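Local coordinates for MucR Phosphodiesterase (Pseudomonas aeruginosa, PDB 5M1T), which belongs to the EAL-domain family of phosphodiesterases and holds a bound C2E molecule and two magnesium ions, at residues 37-50 / 92-104. Numbering follows the deposited sequence.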
# COMPACT_ATOMS: atom_id res chain seq x y z
N LEU A 37 -20.42 -9.58 8.71
CA LEU A 37 -19.69 -8.43 8.18
C LEU A 37 -19.64 -8.39 6.65
O LEU A 37 -19.75 -7.31 6.05
CB LEU A 37 -18.27 -8.34 8.75
CG LEU A 37 -17.41 -7.15 8.29
CD1 LEU A 37 -18.03 -5.82 8.69
CD2 LEU A 37 -16.01 -7.27 8.85
N ARG A 38 -19.48 -9.57 6.04
CA ARG A 38 -19.52 -9.70 4.59
C ARG A 38 -20.76 -9.10 4.01
O ARG A 38 -20.72 -8.53 2.93
CB ARG A 38 -19.57 -11.16 4.16
CG ARG A 38 -18.26 -11.92 4.17
CD ARG A 38 -18.47 -13.18 3.34
NE ARG A 38 -17.86 -14.36 3.92
CZ ARG A 38 -16.58 -14.71 3.78
NH1 ARG A 38 -15.74 -13.95 3.07
NH2 ARG A 38 -16.15 -15.83 4.35
N GLN A 39 -21.90 -9.28 4.67
CA GLN A 39 -23.13 -8.79 4.07
C GLN A 39 -23.57 -7.44 4.61
O GLN A 39 -24.66 -6.99 4.26
CB GLN A 39 -24.25 -9.82 4.23
CG GLN A 39 -24.82 -9.95 5.62
CD GLN A 39 -25.92 -11.00 5.67
OE1 GLN A 39 -26.07 -11.78 4.74
NE2 GLN A 39 -26.68 -11.04 6.76
N ALA A 40 -22.74 -6.79 5.43
CA ALA A 40 -23.15 -5.56 6.14
C ALA A 40 -23.48 -4.40 5.20
O ALA A 40 -24.46 -3.68 5.43
CB ALA A 40 -22.11 -5.13 7.19
N LEU A 41 -22.69 -4.21 4.14
CA LEU A 41 -23.03 -3.21 3.11
C LEU A 41 -24.32 -3.57 2.34
O LEU A 41 -25.16 -2.71 2.12
CB LEU A 41 -21.90 -3.06 2.10
CG LEU A 41 -20.64 -2.37 2.59
CD1 LEU A 41 -19.53 -2.57 1.57
CD2 LEU A 41 -20.94 -0.90 2.82
N GLU A 42 -24.47 -4.83 1.94
CA GLU A 42 -25.72 -5.28 1.28
C GLU A 42 -26.93 -5.02 2.15
O GLU A 42 -27.99 -4.68 1.65
CB GLU A 42 -25.66 -6.78 0.91
CG GLU A 42 -26.98 -7.38 0.44
CD GLU A 42 -27.53 -6.79 -0.87
OE1 GLU A 42 -28.76 -6.56 -0.95
OE2 GLU A 42 -26.75 -6.56 -1.81
N ARG A 43 -26.77 -5.13 3.46
CA ARG A 43 -27.88 -4.96 4.38
C ARG A 43 -28.03 -3.51 4.89
O ARG A 43 -28.90 -3.27 5.71
CB ARG A 43 -27.72 -5.90 5.59
CG ARG A 43 -27.50 -7.38 5.25
CD ARG A 43 -28.79 -8.17 5.12
NE ARG A 43 -28.67 -9.17 4.04
CZ ARG A 43 -29.17 -9.05 2.79
NH1 ARG A 43 -29.87 -7.97 2.41
NH2 ARG A 43 -28.96 -10.00 1.90
N ARG A 44 -27.21 -2.59 4.40
CA ARG A 44 -27.18 -1.16 4.84
C ARG A 44 -27.04 -1.01 6.34
O ARG A 44 -27.61 -0.14 6.97
CB ARG A 44 -28.39 -0.35 4.38
CG ARG A 44 -28.84 -0.56 2.95
CD ARG A 44 -27.81 -0.22 1.90
NE ARG A 44 -28.51 0.22 0.69
CZ ARG A 44 -27.94 0.82 -0.36
NH1 ARG A 44 -26.63 1.08 -0.39
NH2 ARG A 44 -28.71 1.17 -1.39
N GLN A 45 -26.25 -1.89 6.94
CA GLN A 45 -26.08 -1.87 8.35
C GLN A 45 -24.93 -0.94 8.76
O GLN A 45 -24.81 -0.61 9.95
CB GLN A 45 -25.88 -3.29 8.84
CG GLN A 45 -27.13 -4.16 8.67
CD GLN A 45 -26.85 -5.59 9.03
OE1 GLN A 45 -25.70 -5.98 9.19
NE2 GLN A 45 -27.89 -6.39 9.15
N LEU A 46 -24.10 -0.53 7.79
CA LEU A 46 -22.97 0.35 8.07
C LEU A 46 -23.33 1.82 7.91
O LEU A 46 -23.89 2.23 6.89
CB LEU A 46 -21.73 0.00 7.22
CG LEU A 46 -21.09 -1.36 7.45
CD1 LEU A 46 -19.75 -1.49 6.71
CD2 LEU A 46 -20.91 -1.65 8.93
N VAL A 47 -22.99 2.61 8.93
CA VAL A 47 -23.31 4.04 8.95
C VAL A 47 -22.11 4.86 9.42
O VAL A 47 -21.27 4.36 10.17
CB VAL A 47 -24.50 4.32 9.89
CG1 VAL A 47 -25.73 3.59 9.42
CG2 VAL A 47 -24.19 3.91 11.33
N LEU A 48 -22.03 6.12 9.00
CA LEU A 48 -21.01 7.02 9.53
C LEU A 48 -21.54 7.89 10.64
O LEU A 48 -22.61 8.50 10.52
CB LEU A 48 -20.43 7.92 8.46
CG LEU A 48 -19.50 7.28 7.47
CD1 LEU A 48 -18.92 8.36 6.56
CD2 LEU A 48 -18.38 6.56 8.19
N HIS A 49 -20.77 7.96 11.72
CA HIS A 49 -20.95 9.00 12.71
C HIS A 49 -19.81 10.00 12.54
O HIS A 49 -18.76 9.68 11.97
CB HIS A 49 -21.00 8.41 14.10
CG HIS A 49 -22.28 7.69 14.38
ND1 HIS A 49 -22.71 7.38 15.66
CD2 HIS A 49 -23.24 7.22 13.55
CE1 HIS A 49 -23.85 6.73 15.60
NE2 HIS A 49 -24.21 6.63 14.33
N TYR A 50 -20.04 11.22 12.99
CA TYR A 50 -19.13 12.30 12.77
C TYR A 50 -18.87 12.94 14.11
O TYR A 50 -19.81 13.21 14.86
CB TYR A 50 -19.75 13.31 11.80
CG TYR A 50 -20.10 12.70 10.46
CD1 TYR A 50 -19.16 12.56 9.48
CD2 TYR A 50 -21.37 12.23 10.20
CE1 TYR A 50 -19.45 11.96 8.26
CE2 TYR A 50 -21.68 11.63 8.99
CZ TYR A 50 -20.72 11.49 8.02
OH TYR A 50 -21.06 10.91 6.82
N LEU A 92 -11.97 -7.18 3.45
CA LEU A 92 -13.27 -6.47 3.41
C LEU A 92 -13.11 -4.96 3.65
O LEU A 92 -13.97 -4.18 3.22
CB LEU A 92 -14.23 -7.02 4.45
CG LEU A 92 -14.86 -8.34 4.17
CD1 LEU A 92 -15.56 -8.75 5.45
CD2 LEU A 92 -15.83 -8.27 2.99
N ILE A 93 -12.05 -4.57 4.35
CA ILE A 93 -11.77 -3.14 4.60
C ILE A 93 -11.66 -2.32 3.30
O ILE A 93 -11.91 -1.13 3.31
CB ILE A 93 -10.46 -2.94 5.42
CG1 ILE A 93 -10.30 -1.47 5.87
CG2 ILE A 93 -9.25 -3.31 4.58
CD1 ILE A 93 -11.40 -0.99 6.80
N VAL A 94 -11.30 -2.94 2.19
CA VAL A 94 -11.17 -2.19 0.95
C VAL A 94 -12.53 -1.59 0.50
O VAL A 94 -12.64 -0.40 0.23
CB VAL A 94 -10.59 -3.06 -0.17
CG1 VAL A 94 -10.75 -2.35 -1.52
CG2 VAL A 94 -9.12 -3.41 0.11
N GLN A 95 -13.57 -2.42 0.43
CA GLN A 95 -14.83 -1.94 -0.10
C GLN A 95 -15.59 -1.20 0.98
O GLN A 95 -16.34 -0.28 0.70
CB GLN A 95 -15.64 -3.07 -0.75
CG GLN A 95 -15.16 -3.41 -2.17
CD GLN A 95 -15.35 -2.29 -3.17
OE1 GLN A 95 -16.18 -1.41 -2.98
NE2 GLN A 95 -14.58 -2.31 -4.24
N ILE A 96 -15.36 -1.57 2.23
CA ILE A 96 -15.91 -0.80 3.35
C ILE A 96 -15.34 0.62 3.29
O ILE A 96 -16.06 1.59 3.49
CB ILE A 96 -15.61 -1.48 4.70
CG1 ILE A 96 -16.45 -2.77 4.80
CG2 ILE A 96 -15.93 -0.54 5.85
CD1 ILE A 96 -16.15 -3.61 6.03
N GLY A 97 -14.07 0.73 2.97
CA GLY A 97 -13.42 2.02 2.84
C GLY A 97 -13.87 2.82 1.64
O GLY A 97 -14.02 4.04 1.73
N GLU A 98 -14.09 2.17 0.51
CA GLU A 98 -14.74 2.84 -0.63
C GLU A 98 -16.05 3.45 -0.23
O GLU A 98 -16.35 4.56 -0.60
CB GLU A 98 -15.01 1.85 -1.78
CG GLU A 98 -13.76 1.34 -2.47
CD GLU A 98 -12.99 2.43 -3.17
OE1 GLU A 98 -11.77 2.29 -3.19
OE2 GLU A 98 -13.57 3.43 -3.67
N TRP A 99 -16.85 2.71 0.53
CA TRP A 99 -18.16 3.19 0.94
C TRP A 99 -18.02 4.36 1.93
O TRP A 99 -18.69 5.38 1.82
CB TRP A 99 -19.01 2.07 1.54
CG TRP A 99 -20.31 2.63 1.97
CD1 TRP A 99 -21.39 2.85 1.20
CD2 TRP A 99 -20.63 3.13 3.27
NE1 TRP A 99 -22.38 3.44 1.93
CE2 TRP A 99 -21.95 3.60 3.21
CE3 TRP A 99 -19.95 3.19 4.48
CZ2 TRP A 99 -22.60 4.15 4.31
CZ3 TRP A 99 -20.58 3.73 5.58
CH2 TRP A 99 -21.90 4.22 5.49
N VAL A 100 -17.10 4.22 2.87
CA VAL A 100 -16.83 5.30 3.83
C VAL A 100 -16.40 6.59 3.13
O VAL A 100 -16.96 7.66 3.38
CB VAL A 100 -15.75 4.86 4.83
CG1 VAL A 100 -15.13 6.05 5.53
CG2 VAL A 100 -16.35 3.89 5.84
N LEU A 101 -15.43 6.50 2.24
CA LEU A 101 -14.93 7.66 1.50
C LEU A 101 -16.03 8.32 0.66
O LEU A 101 -16.16 9.54 0.68
CB LEU A 101 -13.78 7.23 0.60
CG LEU A 101 -13.02 8.30 -0.19
CD1 LEU A 101 -12.47 9.42 0.68
CD2 LEU A 101 -11.91 7.59 -0.93
N ASP A 102 -16.80 7.51 -0.06
CA ASP A 102 -17.94 8.01 -0.85
C ASP A 102 -18.96 8.80 -0.02
O ASP A 102 -19.27 9.91 -0.34
CB ASP A 102 -18.68 6.83 -1.48
CG ASP A 102 -19.83 7.28 -2.34
OD1 ASP A 102 -19.58 7.98 -3.34
OD2 ASP A 102 -21.00 6.95 -2.00
N GLU A 103 -19.45 8.19 1.05
CA GLU A 103 -20.43 8.79 1.95
C GLU A 103 -19.89 10.03 2.67
O GLU A 103 -20.63 10.97 2.93
CB GLU A 103 -20.88 7.75 3.00
CG GLU A 103 -21.81 8.28 4.06
CD GLU A 103 -23.24 8.56 3.58
OE1 GLU A 103 -23.58 8.31 2.40
OE2 GLU A 103 -24.04 9.04 4.40
N ALA A 104 -18.61 10.02 3.01
CA ALA A 104 -18.00 11.18 3.66
C ALA A 104 -17.94 12.33 2.66
O ALA A 104 -18.16 13.49 2.99
CB ALA A 104 -16.61 10.82 4.14
O HOH W 1 -23.87 6.83 6.93
O HOH W 2 -23.75 10.73 6.49
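W99, L41 and L46 meet where strand 46-50 runs over helix 93-104, the two axes 9.4 Å apart at their closest and their N-to-C directions 49° apart; no direct hydrogen bond joins the segments, which bury 640 Å² between them. The indole of W99 reaches across to the strand because chi1 is 178°, which turns CG away from the backbone N. L41, in the beta turn that leads into the strand, lays CD2 over one face of the five-membered ring, a CH-pi contact of 4.1 Å from CD2 to the ring centroid, while E103 CB lies over the opposite face, near the rim. The far end of the indole meets the strand backbone, W99 CH2 coming to 3.1 Å from L46 O at an oblique angle. Toward the start of the helix, L46 and L37 both run roughly perpendicular to I96, L46 CD1 resting 4.0 Å from I96 CG1. L37 and L92 lie alongside with their tips directed oppositely, L37 CD2 3.7 Å from L92 CD1. At the other end L48 projects toward the turn of V100 to A104, midway along helix 93-113, its CD1 3.8 Å from E103 CG and its CD2 4.1 Å from V100 CG2. Water supplies the polar link: one molecule accepts from Y50 OH and donates to E103 OE2, 2.7 Å from each; a second accepts from L48 N and donates only weakly to the same oxygen, which also forms a salt bridge with R106. V100 lines the C2E pocket, so the contact borders that site in the EAL domain. Strand 61-72 pairs antiparallel with strand 46-55 and packs L68 against I96 and W70 against L46; V123 of strand 120-124 touches V100 and A104, and helix 84-90 meets L37 and I93.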